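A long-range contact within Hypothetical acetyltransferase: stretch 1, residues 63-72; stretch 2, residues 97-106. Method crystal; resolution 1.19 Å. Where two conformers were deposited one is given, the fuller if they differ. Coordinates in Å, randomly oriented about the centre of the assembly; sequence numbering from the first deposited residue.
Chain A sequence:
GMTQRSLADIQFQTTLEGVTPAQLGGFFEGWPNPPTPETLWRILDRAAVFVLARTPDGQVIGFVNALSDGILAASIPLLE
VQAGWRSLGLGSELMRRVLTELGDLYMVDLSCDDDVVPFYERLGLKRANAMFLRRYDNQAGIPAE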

# COMPACT_ATOMS: atom_id res chain seq x y z
N PHE A 63 -11.61 -12.36 -4.78
CA PHE A 63 -11.47 -11.32 -3.76
C PHE A 63 -10.45 -10.33 -4.20
O PHE A 63 -9.58 -10.59 -5.05
CB PHE A 63 -11.12 -11.87 -2.36
CG PHE A 63 -9.68 -12.27 -2.19
CD1 PHE A 63 -9.21 -13.47 -2.63
CD2 PHE A 63 -8.80 -11.36 -1.63
CE1 PHE A 63 -7.87 -13.78 -2.50
CE2 PHE A 63 -7.47 -11.70 -1.47
CZ PHE A 63 -7.01 -12.88 -1.94
N VAL A 64 -10.49 -9.16 -3.57
CA VAL A 64 -9.47 -8.12 -3.68
C VAL A 64 -9.41 -7.42 -2.33
O VAL A 64 -10.45 -7.21 -1.69
CB VAL A 64 -9.79 -7.14 -4.81
CG1 VAL A 64 -11.15 -6.44 -4.62
CG2 VAL A 64 -8.69 -6.14 -5.05
N ASN A 65 -8.21 -7.04 -1.90
CA ASN A 65 -8.07 -6.26 -0.68
C ASN A 65 -7.32 -4.97 -0.95
O ASN A 65 -6.69 -4.79 -1.99
CB ASN A 65 -7.40 -7.05 0.46
CG ASN A 65 -5.92 -7.35 0.22
OD1 ASN A 65 -5.49 -7.51 -0.92
ND2 ASN A 65 -5.17 -7.51 1.31
N ALA A 66 -7.34 -4.07 0.04
CA ALA A 66 -6.66 -2.80 -0.10
C ALA A 66 -6.22 -2.30 1.28
O ALA A 66 -6.94 -2.44 2.28
CB ALA A 66 -7.51 -1.74 -0.80
N LEU A 67 -5.07 -1.64 1.27
CA LEU A 67 -4.55 -0.86 2.39
C LEU A 67 -4.83 0.59 2.08
O LEU A 67 -4.80 1.00 0.92
CB LEU A 67 -3.03 -1.06 2.51
CG LEU A 67 -2.53 -2.51 2.39
CD1 LEU A 67 -0.99 -2.52 2.47
CD2 LEU A 67 -3.17 -3.48 3.39
N SER A 68 -5.08 1.42 3.09
CA SER A 68 -5.40 2.82 2.84
C SER A 68 -5.18 3.65 4.10
O SER A 68 -5.34 3.14 5.21
CB SER A 68 -6.88 2.93 2.45
OG SER A 68 -7.18 4.26 2.10
N ASP A 69 -4.87 4.95 3.92
CA ASP A 69 -4.92 5.90 5.01
C ASP A 69 -6.19 6.76 4.98
O ASP A 69 -6.37 7.58 5.86
CB ASP A 69 -3.65 6.76 5.09
CG ASP A 69 -3.38 7.63 3.89
OD1 ASP A 69 -4.34 7.93 3.11
OD2 ASP A 69 -2.18 7.99 3.71
N GLY A 70 -7.03 6.56 3.97
CA GLY A 70 -8.28 7.31 3.89
C GLY A 70 -8.15 8.77 3.57
O GLY A 70 -9.17 9.49 3.54
N ILE A 71 -6.94 9.23 3.32
CA ILE A 71 -6.70 10.66 3.11
C ILE A 71 -5.96 10.93 1.82
O ILE A 71 -6.32 11.88 1.09
CB ILE A 71 -5.93 11.32 4.27
CG1 ILE A 71 -6.69 11.18 5.59
CG2 ILE A 71 -5.60 12.79 3.99
CD1 ILE A 71 -5.87 11.53 6.84
N LEU A 72 -4.92 10.16 1.52
CA LEU A 72 -4.07 10.41 0.36
C LEU A 72 -3.75 9.17 -0.45
O LEU A 72 -3.54 9.29 -1.66
CB LEU A 72 -2.78 11.11 0.77
CG LEU A 72 -2.05 11.87 -0.36
CD1 LEU A 72 -2.79 13.14 -0.72
CD2 LEU A 72 -0.58 12.13 0.03
N ARG A 97 -15.07 -2.28 -8.00
CA ARG A 97 -15.73 -2.22 -6.70
C ARG A 97 -14.78 -1.81 -5.59
O ARG A 97 -15.19 -1.06 -4.71
CB ARG A 97 -16.43 -3.53 -6.40
CG ARG A 97 -17.70 -3.70 -7.25
CD ARG A 97 -18.28 -5.08 -7.10
NE ARG A 97 -19.53 -5.23 -7.84
CZ ARG A 97 -20.74 -5.07 -7.32
NH1 ARG A 97 -20.92 -4.76 -6.04
NH2 ARG A 97 -21.79 -5.27 -8.11
N VAL A 98 -13.53 -2.27 -5.59
CA VAL A 98 -12.62 -1.88 -4.51
C VAL A 98 -12.24 -0.40 -4.65
O VAL A 98 -12.09 0.30 -3.64
CB VAL A 98 -11.40 -2.80 -4.39
CG1 VAL A 98 -10.29 -2.51 -5.41
CG2 VAL A 98 -10.86 -2.75 -2.96
N LEU A 99 -12.14 0.08 -5.90
CA LEU A 99 -11.86 1.50 -6.11
C LEU A 99 -13.02 2.35 -5.58
O LEU A 99 -12.78 3.38 -4.95
CB LEU A 99 -11.53 1.78 -7.58
CG LEU A 99 -10.23 1.17 -8.09
CD1 LEU A 99 -10.15 1.26 -9.61
CD2 LEU A 99 -9.03 1.79 -7.43
N THR A 100 -14.24 1.89 -5.74
CA THR A 100 -15.40 2.57 -5.16
C THR A 100 -15.30 2.59 -3.64
O THR A 100 -15.54 3.63 -2.98
CB THR A 100 -16.70 1.94 -5.63
OG1 THR A 100 -16.80 2.13 -7.05
CG2 THR A 100 -17.91 2.54 -4.90
N GLU A 101 -14.93 1.47 -3.02
CA GLU A 101 -14.80 1.42 -1.55
C GLU A 101 -13.72 2.35 -1.02
O GLU A 101 -13.85 2.94 0.05
CB GLU A 101 -14.56 0.03 -1.05
CG GLU A 101 -15.67 -0.97 -1.27
CD GLU A 101 -16.98 -0.49 -0.72
OE1 GLU A 101 -17.02 -0.22 0.50
OE2 GLU A 101 -17.95 -0.39 -1.46
N LEU A 102 -12.64 2.50 -1.78
CA LEU A 102 -11.53 3.35 -1.39
C LEU A 102 -11.85 4.82 -1.46
O LEU A 102 -11.27 5.62 -0.71
CB LEU A 102 -10.30 3.06 -2.25
CG LEU A 102 -9.56 1.77 -1.90
CD1 LEU A 102 -8.57 1.41 -2.98
CD2 LEU A 102 -8.91 1.87 -0.51
N GLY A 103 -12.71 5.21 -2.39
CA GLY A 103 -12.99 6.60 -2.65
C GLY A 103 -11.93 7.27 -3.53
O GLY A 103 -10.99 6.66 -4.02
N ASP A 104 -12.07 8.57 -3.75
CA ASP A 104 -11.25 9.28 -4.75
C ASP A 104 -9.92 9.81 -4.22
O ASP A 104 -9.48 10.89 -4.57
CB ASP A 104 -12.06 10.38 -5.43
CG ASP A 104 -13.09 9.83 -6.42
OD1 ASP A 104 -12.95 8.67 -6.89
OD2 ASP A 104 -13.99 10.60 -6.75
N LEU A 105 -9.26 9.03 -3.38
CA LEU A 105 -7.88 9.25 -2.90
C LEU A 105 -6.96 9.65 -3.98
O LEU A 105 -7.04 9.10 -5.10
CB LEU A 105 -7.28 7.94 -2.39
CG LEU A 105 -7.99 7.31 -1.22
CD1 LEU A 105 -7.45 5.92 -0.90
CD2 LEU A 105 -7.97 8.28 0.01
N TYR A 106 -5.99 10.49 -3.70
CA TYR A 106 -5.02 10.90 -4.66
C TYR A 106 -4.25 9.75 -5.30
O TYR A 106 -4.13 9.69 -6.53
CB TYR A 106 -4.04 11.91 -4.00
CG TYR A 106 -2.92 12.34 -4.93
CD1 TYR A 106 -3.22 12.80 -6.20
CD2 TYR A 106 -1.60 12.27 -4.56
CE1 TYR A 106 -2.24 13.13 -7.07
CE2 TYR A 106 -0.58 12.63 -5.44
CZ TYR A 106 -0.93 13.05 -6.73
OH TYR A 106 0.01 13.37 -7.69
O HOH W 1 -9.83 4.80 1.59
O HOH W 2 -6.60 12.36 -1.62

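A strand and a helix running in roughly the same direction pack through a narrow seam of aliphatic side chains, and two waters supply the polar links, since no direct hydrogen bond joins the stretches. Strand 63-68 and helix 97-102 cross at -28°, with their axes 9.1 Å apart at closest approach, and the whole contact buries 451 Å². Alternation along the strand decides which residues take part: Val64, Ala66 and Ser68 point their CA-to-CB bonds toward the second stretch, whereas Asn65 and Leu67 point away. Val64 CG1 meets Val98 CB at 3.7 Å, and Ala66 CB lies 4.1 Å from Val98 CG2. One turn further along the helix, Leu102 leaves its backbone sideways, but its end comes nearer to the strand: Leu102 CD2 lies 3.9 Å from Ala66 CB and 3.7 Å from Ser68 CB. The single methyl of Ala66 thus touches both helical residues. Val64, Ala66, Val98, Leu72, Leu105 and Tyr106 are buried; the aliphatic side chains among them suit such places because they leave no polar group unpaired.

Ser68 brings a polar group to the apolar seam. Ser68 OG accepts a hydrogen bond from Gly70 N (3.0 Å) and is hydrogen-bonded to water 1 (2.8 Å), which donates to Leu102 O (2.8 Å); the water therefore ties the end of the strand to the end of the helix. Gly103 then leaves helical geometry with a positive phi, a conformation that favours glycine, and the chain turns into Leu105.

Leu105 has 74 Å² covered by the first stretch and reaches across with both methyls. Leu105 CD1 approaches Ser68 OG at 3.4 Å, while Leu105 CD2 packs against the backbone of the turn, 3.6 Å from both Gly70 C and Ile71 N. Gly70 also has positive phi, which suits glycine. Asp69 braces this turn from within: Asp69 OD1 accepts hydrogen bonds from Ile71 N (2.9 Å) and Leu72 N (2.8 Å), holding in place the backbone on which Leu105 rests.

At the far end, Leu72 and Tyr106 bring their CA atoms to 5.1 Å. The CA-to-CB bond of Leu72, which has 72 Å² covered, points away, yet its end comes nearer, placing Leu72 CD1 3.7 Å from Tyr106 CB. Leu72 O and Tyr106 N are 3.4 Å apart, but the angle is too poor for a hydrogen bond. Instead, Tyr106 N donates to water 2 (2.9 Å), which in turn donates to Ile71 O (2.8 Å). Tyr106 sets out toward the first stretch, Leu72 CD1 lies obliquely to its ring, and the side chain's end leads away to an OH hydrogen-bonded elsewhere in the structure.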